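Local coordinates for bsobi restriction endonuclease (Geobacillus stearothermophilus, PDB 1DC1) that recognises the double-stranded sequence 5'-CYCGRG-3' and cuts it after the first cytosine, working as a homodimer that encircles the DNA, at the interface of chains A and B. Residues are numbered along the deposited sequence; one frame, centred on the assembly and turned at random. Chains: chain A/B, Bsobi restriction endonuclease.

Contact 1: the interface of chains A and B. Residues chain A 32, 35-36, 39, 126; chain B 77, 120-121.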
# COMPACT_ATOMS: atom_id res chain seq x y z
N ALA A 32 -12.48 3.57 -12.10
CA ALA A 32 -12.30 2.91 -13.38
C ALA A 32 -12.47 3.94 -14.50
O ALA A 32 -11.72 3.94 -15.48
CB ALA A 32 -13.31 1.77 -13.51
N LYS A 35 -9.36 5.95 -14.54
CA LYS A 35 -8.26 5.12 -15.03
C LYS A 35 -8.29 5.05 -16.56
O LYS A 35 -7.24 5.16 -17.21
CB LYS A 35 -8.35 3.70 -14.47
CG LYS A 35 -7.00 2.98 -14.57
CD LYS A 35 -6.98 1.70 -13.76
CE LYS A 35 -7.95 0.66 -14.33
NZ LYS A 35 -7.43 -0.73 -14.01
N ASN A 36 -9.48 4.89 -17.14
CA ASN A 36 -9.58 4.84 -18.60
C ASN A 36 -9.19 6.17 -19.20
O ASN A 36 -8.51 6.22 -20.22
CB ASN A 36 -10.96 4.39 -19.01
CG ASN A 36 -11.09 2.90 -18.91
OD1 ASN A 36 -10.22 2.17 -19.39
ND2 ASN A 36 -12.14 2.42 -18.27
N SER A 39 -5.39 6.34 -19.08
CA SER A 39 -4.70 5.27 -19.81
C SER A 39 -4.17 5.64 -21.19
O SER A 39 -3.10 5.16 -21.61
CB SER A 39 -5.63 4.04 -19.96
OG SER A 39 -6.69 4.25 -20.88
N LEU A 126 0.98 3.17 -14.06
CA LEU A 126 -0.35 3.78 -14.16
C LEU A 126 -1.10 3.54 -12.86
O LEU A 126 -1.78 4.44 -12.38
CB LEU A 126 -1.15 3.26 -15.36
CG LEU A 126 -2.66 3.59 -15.34
CD1 LEU A 126 -2.84 5.08 -15.54
CD2 LEU A 126 -3.38 2.85 -16.40
N GLY B 77 -10.68 -1.83 -18.18
CA GLY B 77 -10.33 -1.04 -17.02
C GLY B 77 -10.83 -1.54 -15.69
O GLY B 77 -10.77 -0.79 -14.71
N LEU B 120 -1.56 -3.42 -20.24
CA LEU B 120 -1.43 -2.26 -19.40
C LEU B 120 -2.17 -2.46 -18.06
O LEU B 120 -1.61 -2.16 -17.01
CB LEU B 120 -2.00 -1.03 -20.11
CG LEU B 120 -1.92 0.27 -19.29
CD1 LEU B 120 -0.41 0.61 -19.18
CD2 LEU B 120 -2.77 1.41 -19.94
N PHE B 121 -3.43 -2.92 -18.09
CA PHE B 121 -4.17 -3.13 -16.84
C PHE B 121 -3.69 -4.39 -16.09
O PHE B 121 -3.63 -4.41 -14.86
CB PHE B 121 -5.70 -3.15 -17.10
CG PHE B 121 -6.25 -1.82 -17.62
CD1 PHE B 121 -5.84 -0.61 -17.07
CD2 PHE B 121 -7.06 -1.79 -18.72
CE1 PHE B 121 -6.23 0.60 -17.64
CE2 PHE B 121 -7.44 -0.60 -19.29
CZ PHE B 121 -7.03 0.60 -18.76

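Contact 2: the interface of chains A and B. Residues chain A 106, 109, 112-113, 116; chain B 43, 47.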
# COMPACT_ATOMS: atom_id res chain seq x y z
N ALA A 106 12.04 -14.40 -28.79
CA ALA A 106 10.76 -14.06 -29.47
C ALA A 106 10.98 -14.01 -30.98
O ALA A 106 10.04 -13.90 -31.76
CB ALA A 106 10.23 -12.73 -29.00
N GLU A 109 9.01 -12.06 -33.54
CA GLU A 109 8.06 -11.25 -32.79
C GLU A 109 8.75 -10.44 -31.74
O GLU A 109 8.11 -10.10 -30.75
CB GLU A 109 7.02 -12.09 -32.04
CG GLU A 109 6.24 -13.15 -32.81
CD GLU A 109 5.79 -12.74 -34.21
OE1 GLU A 109 5.10 -11.68 -34.35
OE2 GLU A 109 6.13 -13.50 -35.16
N ASP A 112 7.07 -6.76 -30.79
CA ASP A 112 5.88 -6.88 -29.96
C ASP A 112 6.26 -7.43 -28.57
O ASP A 112 5.63 -7.05 -27.56
CB ASP A 112 4.86 -7.80 -30.61
CG ASP A 112 3.94 -7.05 -31.54
OD1 ASP A 112 4.04 -5.79 -31.63
OD2 ASP A 112 3.12 -7.75 -32.17
N GLU A 113 7.26 -8.32 -28.50
CA GLU A 113 7.69 -8.80 -27.16
C GLU A 113 8.10 -7.57 -26.33
O GLU A 113 7.72 -7.43 -25.18
CB GLU A 113 8.89 -9.74 -27.24
CG GLU A 113 9.26 -10.33 -25.88
CD GLU A 113 8.27 -11.38 -25.34
OE1 GLU A 113 7.44 -11.91 -26.12
OE2 GLU A 113 8.33 -11.67 -24.13
N PHE A 116 4.85 -5.33 -25.51
CA PHE A 116 4.01 -6.03 -24.56
C PHE A 116 4.63 -5.94 -23.16
O PHE A 116 3.92 -5.72 -22.18
CB PHE A 116 3.88 -7.50 -24.95
CG PHE A 116 3.00 -7.74 -26.14
CD1 PHE A 116 2.24 -6.69 -26.72
CD2 PHE A 116 2.90 -9.01 -26.68
CE1 PHE A 116 1.40 -6.92 -27.84
CE2 PHE A 116 2.06 -9.27 -27.81
CZ PHE A 116 1.32 -8.23 -28.38
N ILE B 43 2.62 -12.34 -20.38
CA ILE B 43 2.86 -12.08 -21.80
C ILE B 43 2.28 -13.20 -22.67
O ILE B 43 1.69 -12.95 -23.74
CB ILE B 43 4.37 -11.90 -22.10
CG1 ILE B 43 4.97 -10.77 -21.23
CG2 ILE B 43 4.59 -11.67 -23.64
CD1 ILE B 43 4.33 -9.39 -21.45
N ARG B 47 -0.43 -13.13 -25.69
CA ARG B 47 -0.22 -13.75 -27.00
C ARG B 47 -1.43 -14.64 -27.33
O ARG B 47 -1.93 -14.65 -28.46
CB ARG B 47 1.07 -14.62 -27.00
CG ARG B 47 2.42 -13.92 -26.88
CD ARG B 47 2.90 -13.28 -28.17
NE ARG B 47 4.21 -12.62 -28.06
CZ ARG B 47 4.80 -11.89 -29.01
NH1 ARG B 47 4.24 -11.70 -30.19
NH2 ARG B 47 6.00 -11.37 -28.81

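Contact 1: the interface of chains A and B
A:Lys35 and B:Phe121 meet through two different first torsions. In the lysine, CG lies opposite the backbone N (chi1 -161°) and a turn at chi3 (66°) swings the end of the chain along the partner subunit; in the phenylalanine, CG lies opposite the carbonyl carbon (chi1 -64°), which carries the ring out from helix 110-152 towards helix 21-53 of chain A. The result illustrates how an aromatic ring can be enclosed by unlike neighbours shared out along its rim: the lysine at CD1 and CE1, the leucine also at CE1, the asparagine and serine at CZ. The lysine tail runs past the ring in the opposite sense to it, above the CD1-CE1 rim, with CE 3.7 Å from CD1 of B:Phe121 and the amine NZ 3.5 Å from that same CD1. B:Gly77 CA, from the ring's own chain, stands over the same face near its rim. The glycine also presents its carbonyl to the lysine, O lying 3.4 Å from NZ of A:Lys35; this is not counted as a hydrogen bond, though attraction is possible if the amine is charged. The amide oxygen OD1 of A:Asn36 approaches CZ of B:Phe121 at 3.6 Å, its amide plane nearly perpendicular to the ring. A:Leu126 and A:Ser39 meet the ring at its edge, slightly to the other side of its plane from the lysine: CD2 of A:Leu126 reaches CE1 of B:Phe121 at 3.8 Å, and CB of A:Ser39 reaches CZ. The leucine methyl also meets CD2 of B:Leu120 at 3.9 Å. Within chain A, the hydroxyl OG of A:Ser39 donates to the backbone O of A:Asn36 at 2.8 Å. With the ring of B:Phe121 cut back to an alanine, a gap is likely to open between the lysine tail and the A:Leu126 methyl. The patch helps hold the two subunits together in the dimer that surrounds DNA.

Contact 2: the interface of chains A and B
The start of helix 110-152 in chain A, together with the 3-10 turn 107-109 leading into it, receives B:Arg47, which extends from helix 21-53 of the partner subunit. The arrangement is a worked case of one guanidinium nitrogen serving two acceptors. NH2 of B:Arg47 donates to the carboxylate oxygen OE1 of A:Glu113 at 3.1 Å in an almost straight bond (177° at H), which is also a salt bridge. The carboxylate accepts through its anti lone pair, pointing away from the other oxygen, and lies nearly coplanar with the guanidinium. The same NH2 donates to the backbone O of A:Glu109, also at 3.1 Å, with that oxygen close to the guanidinium plane; A:Glu109 is poorly ordered, so this second bond is less certain than the first. The two bonds together probably restrict the rotation of the arginine head, and the bend at chi2 of B:Arg47 (-78°) directs the chain towards it. The carboxylates of A:Glu109 and A:Asp112 stand nearby without touching NH1, and would probably add to the negative field around the arginine. A:Phe116 packs over one guanidinium face by its CE2 edge, 4.0 Å from CZ of B:Arg47; with the two planes 68° apart this is edge-on contact, not a parallel stack. One helical turn before the arginine, B:Ile43 continues the apolar side of the contact. Its CG2 methyl lies 3.8 Å from OE2 of A:Glu113, touching the carboxylate that grips the arginine, and its other branch ends with CD1 4.0 Å from CB of A:Phe116.

The centres of the C-alpha atoms of contact 1 and contact 2 lie about 20 Å apart. Contact 1 sets chain A's helix 21-53 against chain B's helix 110-152, joined by the loop residue B:Gly77 and by A:Leu126, through which the two copies of helix 110-152 meet. Contact 2 exchanges the chains, setting chain B's helix 21-53 against the 3-10 helix 107-109 and the beginning of helix 110-152 in chain A. By two-fold symmetry, the twin of contact 2 falls on the same helix pair as contact 1. Aromatic and charged contacts together probably resist relative sliding of the subunits, helping to keep the DNA-encircling dimer closed.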